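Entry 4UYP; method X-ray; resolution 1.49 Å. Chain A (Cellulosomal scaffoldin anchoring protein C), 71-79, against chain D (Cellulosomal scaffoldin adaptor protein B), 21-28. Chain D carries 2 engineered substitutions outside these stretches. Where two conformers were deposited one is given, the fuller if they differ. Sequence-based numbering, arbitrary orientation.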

ATOM      1  N   GLY A  71       7.357   5.903   1.008  1.00 10.56           N
ATOM      2  CA  GLY A  71       5.993   6.460   0.879  1.00 10.19           C
ATOM      3  C   GLY A  71       4.893   5.861   1.754  1.00  9.15           C
ATOM      4  O   GLY A  71       3.764   5.650   1.320  1.00  9.65           O
ATOM      5  N   PHE A  72       5.187   5.690   3.035  1.00  8.94           N
ATOM      6  CA  PHE A  72       4.106   5.322   3.923  1.00  9.10           C
ATOM      7  C   PHE A  72       4.209   5.846   5.353  1.00  9.26           C
ATOM      8  O   PHE A  72       5.317   6.224   5.818  1.00  9.79           O
ATOM      9  CB  PHE A  72       3.910   3.760   4.079  1.00 10.01           C
ATOM     10  CG  PHE A  72       5.035   3.036   4.759  1.00  9.25           C
ATOM     11  CD1 PHE A  72       6.154   2.571   4.081  1.00 10.86           C
ATOM     12  CD2 PHE A  72       4.959   2.786   6.129  1.00 10.78           C
ATOM     13  CE1 PHE A  72       7.167   1.833   4.739  1.00 13.18           C
ATOM     14  CE2 PHE A  72       6.005   2.155   6.811  1.00 11.04           C
ATOM     15  CZ  PHE A  72       7.122   1.665   6.150  1.00 12.73           C
ATOM     16  N   ALA A  73       3.072   5.907   6.016  1.00  8.48           N
ATOM     17  CA  ALA A  73       2.975   6.260   7.441  1.00  8.93           C
ATOM     18  C   ALA A  73       2.050   5.242   8.032  1.00 10.03           C
ATOM     19  O   ALA A  73       0.961   4.946   7.461  1.00 10.74           O
ATOM     20  CB  ALA A  73       2.365   7.625   7.583  1.00 10.11           C
ATOM     21  N   SER A  74       2.436   4.748   9.213  1.00 10.07           N
ATOM     22  CA  SER A  74       1.638   3.747   9.925  0.50  8.67           C
ATOM     23  C   SER A  74       1.339   4.201  11.322  1.00  9.93           C
ATOM     24  O   SER A  74       2.159   4.853  11.995  1.00 10.23           O
ATOM     25  CB  SER A  74       2.395   2.444  10.073  0.50  7.63           C
ATOM     26  OG  SER A  74       2.782   1.895   8.806  0.50  6.96           O
ATOM     27  N   MET A  75       0.185   3.791  11.867  1.00  8.88           N
ATOM     28  CA  MET A  75      -0.185   4.078  13.251  1.00  9.12           C
ATOM     29  C   MET A  75      -0.807   2.851  13.842  1.00  9.14           C
ATOM     30  O   MET A  75      -1.565   2.085  13.117  1.00  9.88           O
ATOM     31  CB  MET A  75      -1.239   5.117  13.228  1.00 11.25           C
ATOM     32  CG  MET A  75      -0.656   6.476  12.733  1.00 12.75           C
ATOM     33  SD  MET A  75      -1.766   7.437  11.618  1.00 16.97           S
ATOM     34  CE  MET A  75      -1.196   6.711  10.037  1.00 19.32           C
ATOM     35  N   THR A  76      -0.588   2.587  15.100  1.00  8.75           N
ATOM     36  CA  THR A  76      -1.300   1.515  15.819  1.00  8.98           C
ATOM     37  C   THR A  76      -1.969   2.061  17.071  1.00 10.35           C
ATOM     38  O   THR A  76      -1.469   2.975  17.726  1.00 10.15           O
ATOM     39  CB  THR A  76      -0.442   0.294  16.179  1.00  8.93           C
ATOM     40  OG1 THR A  76       0.670   0.711  16.972  1.00 10.27           O
ATOM     41  CG2 THR A  76       0.144  -0.258  14.933  1.00  8.91           C
ATOM     42  N   PHE A  77      -3.046   1.369  17.451  1.00  9.95           N
ATOM     43  CA  PHE A  77      -3.723   1.573  18.744  1.00  9.30           C
ATOM     44  C   PHE A  77      -3.856   0.257  19.415  1.00  9.78           C
ATOM     45  O   PHE A  77      -4.270  -0.704  18.788  1.00 10.65           O
ATOM     46  CB  PHE A  77      -5.071   2.237  18.581  1.00 10.34           C
ATOM     47  CG  PHE A  77      -5.894   2.356  19.874  1.00 11.63           C
ATOM     48  CD1 PHE A  77      -5.491   3.294  20.857  1.00 12.64           C
ATOM     49  CD2 PHE A  77      -6.971   1.524  20.099  1.00 12.33           C
ATOM     50  CE1 PHE A  77      -6.198   3.403  22.048  1.00 13.49           C
ATOM     51  CE2 PHE A  77      -7.637   1.607  21.320  1.00 14.09           C
ATOM     52  CZ  PHE A  77      -7.266   2.545  22.261  1.00 13.14           C
ATOM     53  N   GLU A  78      -3.493   0.165  20.715  1.00 10.71           N
ATOM     54  CA  GLU A  78      -3.667  -1.018  21.533  1.00 11.35           C
ATOM     55  C   GLU A  78      -4.253  -0.530  22.847  1.00 12.69           C
ATOM     56  O   GLU A  78      -3.535   0.096  23.662  1.00 13.91           O
ATOM     57  CB  GLU A  78      -2.372  -1.780  21.739  1.00 11.39           C
ATOM     58  CG  GLU A  78      -1.647  -2.215  20.426  1.00 14.00           C
ATOM     59  CD  GLU A  78      -0.125  -2.485  20.676  1.00 17.74           C
ATOM     60  OE1 GLU A  78       0.579  -1.461  21.020  1.00 22.62           O
ATOM     61  OE2 GLU A  78       0.209  -3.709  20.406  1.00 22.29           O
ATOM     62  N   ALA A  79      -5.498  -0.843  23.088  1.00 12.69           N
ATOM     63  CA  ALA A  79      -6.121  -0.443  24.402  1.00 14.13           C
ATOM     64  C   ALA A  79      -5.481  -1.283  25.475  1.00 15.06           C
ATOM     65  O   ALA A  79      -4.969  -2.347  25.246  1.00 14.28           O
ATOM     66  CB  ALA A  79      -7.594  -0.789  24.354  1.00 14.74           C
TER
ATOM     67  N   ILE D  21       6.354  -7.559  17.100  1.00 11.76           N
ATOM     68  CA  ILE D  21       5.202  -7.767  16.170  1.00 10.78           C
ATOM     69  C   ILE D  21       4.633  -6.405  15.778  1.00 10.89           C
ATOM     70  O   ILE D  21       4.308  -6.167  14.580  1.00 10.02           O
ATOM     71  CB  ILE D  21       4.119  -8.706  16.789  1.00 11.43           C
ATOM     72  CG1 ILE D  21       4.755 -10.088  17.120  1.00 11.11           C
ATOM     73  CG2 ILE D  21       2.961  -8.766  15.786  1.00 11.69           C
ATOM     74  CD1 ILE D  21       3.706 -10.956  17.802  1.00 11.79           C
ATOM     75  N   ARG D  22       4.467  -5.470  16.750  1.00  9.80           N
ATOM     76  CA  ARG D  22       3.909  -4.139  16.423  1.00  9.93           C
ATOM     77  C   ARG D  22       4.908  -3.434  15.452  1.00 10.02           C
ATOM     78  O   ARG D  22       4.424  -2.788  14.506  1.00 10.90           O
ATOM     79  CB  ARG D  22       3.753  -3.374  17.735  1.00 10.65           C
ATOM     80  CG  ARG D  22       3.239  -1.968  17.482  1.00 10.66           C
ATOM     81  CD  ARG D  22       2.997  -1.281  18.801  1.00 11.31           C
ATOM     82  NE  ARG D  22       4.192  -1.020  19.591  1.00 12.18           N
ATOM     83  CZ  ARG D  22       4.190  -0.804  20.910  1.00 12.75           C
ATOM     84  NH1 ARG D  22       3.139  -0.937  21.633  1.00 15.99           N
ATOM     85  NH2 ARG D  22       5.468  -0.524  21.365  1.00 15.60           N
ATOM     86  N   ASP D  23       6.197  -3.547  15.663  1.00 10.17           N
ATOM     87  CA  ASP D  23       7.192  -2.949  14.740  1.00 10.60           C
ATOM     88  C   ASP D  23       7.047  -3.511  13.346  1.00 11.12           C
ATOM     89  O   ASP D  23       7.163  -2.763  12.358  1.00 11.63           O
ATOM     90  CB  ASP D  23       8.621  -3.169  15.259  1.00 13.21           C
ATOM     91  CG  ASP D  23       8.944  -2.224  16.461  1.00 16.01           C
ATOM     92  OD1 ASP D  23       8.242  -1.248  16.663  1.00 20.61           O
ATOM     93  OD2 ASP D  23       9.892  -2.567  17.165  1.00 24.62           O
ATOM     94  N   TYR D  24       6.735  -4.815  13.193  1.00 11.02           N
ATOM     95  CA  TYR D  24       6.521  -5.415  11.873  1.00 11.06           C
ATOM     96  C   TYR D  24       5.248  -4.823  11.223  1.00 10.76           C
ATOM     97  O   TYR D  24       5.205  -4.419  10.032  1.00 11.55           O
ATOM     98  CB  TYR D  24       6.395  -6.947  12.057  1.00 12.86           C
ATOM     99  CG  TYR D  24       6.198  -7.640  10.707  1.00 13.07           C
ATOM    100  CD1 TYR D  24       7.337  -8.030   9.967  1.00 18.06           C
ATOM    101  CD2 TYR D  24       4.945  -7.982  10.289  1.00 15.52           C
ATOM    102  CE1 TYR D  24       7.173  -8.740   8.791  1.00 21.29           C
ATOM    103  CE2 TYR D  24       4.770  -8.672   9.065  1.00 17.54           C
ATOM    104  CZ  TYR D  24       5.904  -8.992   8.381  1.00 18.46           C
ATOM    105  OH  TYR D  24       5.848  -9.726   7.168  1.00 25.29           O
ATOM    106  N   VAL D  25       4.161  -4.707  12.016  1.00  9.93           N
ATOM    107  CA  VAL D  25       2.925  -4.132  11.461  1.00 10.59           C
ATOM    108  C   VAL D  25       3.145  -2.688  11.068  1.00 10.35           C
ATOM    109  O   VAL D  25       2.611  -2.232  10.029  1.00 10.60           O
ATOM    110  CB  VAL D  25       1.814  -4.287  12.518  1.00 10.49           C
ATOM    111  CG1 VAL D  25       0.561  -3.561  12.083  1.00 12.09           C
ATOM    112  CG2 VAL D  25       1.522  -5.792  12.761  1.00 11.27           C
ATOM    113  N   LEU D  26       3.883  -1.924  11.865  1.00  9.95           N
ATOM    114  CA  LEU D  26       4.185  -0.540  11.552  1.00 10.19           C
ATOM    115  C   LEU D  26       5.114  -0.380  10.344  1.00 10.04           C
ATOM    116  O   LEU D  26       5.142   0.758   9.793  1.00 10.94           O
ATOM    117  CB  LEU D  26       4.896   0.151  12.758  1.00 10.40           C
ATOM    118  CG  LEU D  26       3.966   0.472  13.931  1.00 10.36           C
ATOM    119  CD1 LEU D  26       4.816   0.831  15.142  1.00 11.81           C
ATOM    120  CD2 LEU D  26       3.019   1.631  13.604  1.00 10.22           C
ATOM    121  N   GLY D  27       5.820  -1.431   9.986  1.00 10.93           N
ATOM    122  CA  GLY D  27       6.776  -1.245   8.862  1.00 11.88           C
ATOM    123  C   GLY D  27       8.176  -0.868   9.279  1.00 12.83           C
ATOM    124  O   GLY D  27       9.026  -0.619   8.429  1.00 13.61           O
ATOM    125  N   LYS D  28       8.460  -0.841  10.578  1.00 12.62           N
ATOM    126  CA  LYS D  28       9.799  -0.513  11.045  0.50 13.19           C
ATOM    127  C   LYS D  28      10.767  -1.643  10.715  1.00 15.98           C
ATOM    128  O   LYS D  28      11.928  -1.429  10.478  1.00 18.10           O
ATOM    129  CB  LYS D  28       9.855  -0.295  12.543  0.50 14.45           C
ATOM    130  CG  LYS D  28       9.017   0.885  12.948  0.50 14.29           C
ATOM    131  CD  LYS D  28       9.159   1.231  14.425  0.50 18.75           C
ATOM    132  CE  LYS D  28      10.542   1.865  14.538  0.50 19.73           C
ATOM    133  NZ  LYS D  28      11.178   2.064  15.871  0.50 20.70           N
TER

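The contact gathers around the last turn of the chain D helix and the glycine that follows it, and that glycine makes the fit possible. G27(D) is the first residue to leave helical angles, in a Schellman motif: G27(D) N bonds back to Y24(D) O at 3.1 Å, and K28(D) N to D23(D) O at 2.9 Å. Its phi of 92° already calls for glycine, since a CB would be jammed against the preceding carbonyl oxygen; the interface adds a second demand, because a CB on G27(D) would lie 2.6 Å from F72(A) CE2. In the space left free, the F72(A) ring turns its edge to two carbonyl oxygens, CE2 lying 3.4 Å from L26(D) O and CZ 3.7 Å from G27(D) O.

A helix terminus exposes carbonyls that no following turn can satisfy, and such groups are natural acceptors for a partner protein. Here S74(A) OG donates to L26(D) O over 2.8 Å, a short side chain suited to a place where S74(A) CA lies 5.2 Å from L26(D) CA.

The strand's alternation does the rest. F72(A), S74(A), T76(A) and E78(A), all buried, point toward the helix, while A73(A), M75(A) and F77(A) point away. The CA-to-CB bond of L26(D) points sideways to the strand, yet the end of the side chain comes nearer, and L26(D) CD2 packs 3.7 Å from both S74(A) CB and T76(A) CG2; it has the largest share of the 377 Å² buried between the stretches. T76(A) thus offers CG2 to the leucine, while T76(A) OG1 lies 3.6 Å from R22(D) CD.

One helical turn before L26(D), the partly exposed R22(D) extends through two t rotamers before bending at chi3, and R22(D) NH1 donates to E78(A) OE1 at 2.7 Å. The acceptor lies near the guanidinium plane, and the 159° angle at hydrogen makes this salt bridge a well-directed hydrogen bond as well.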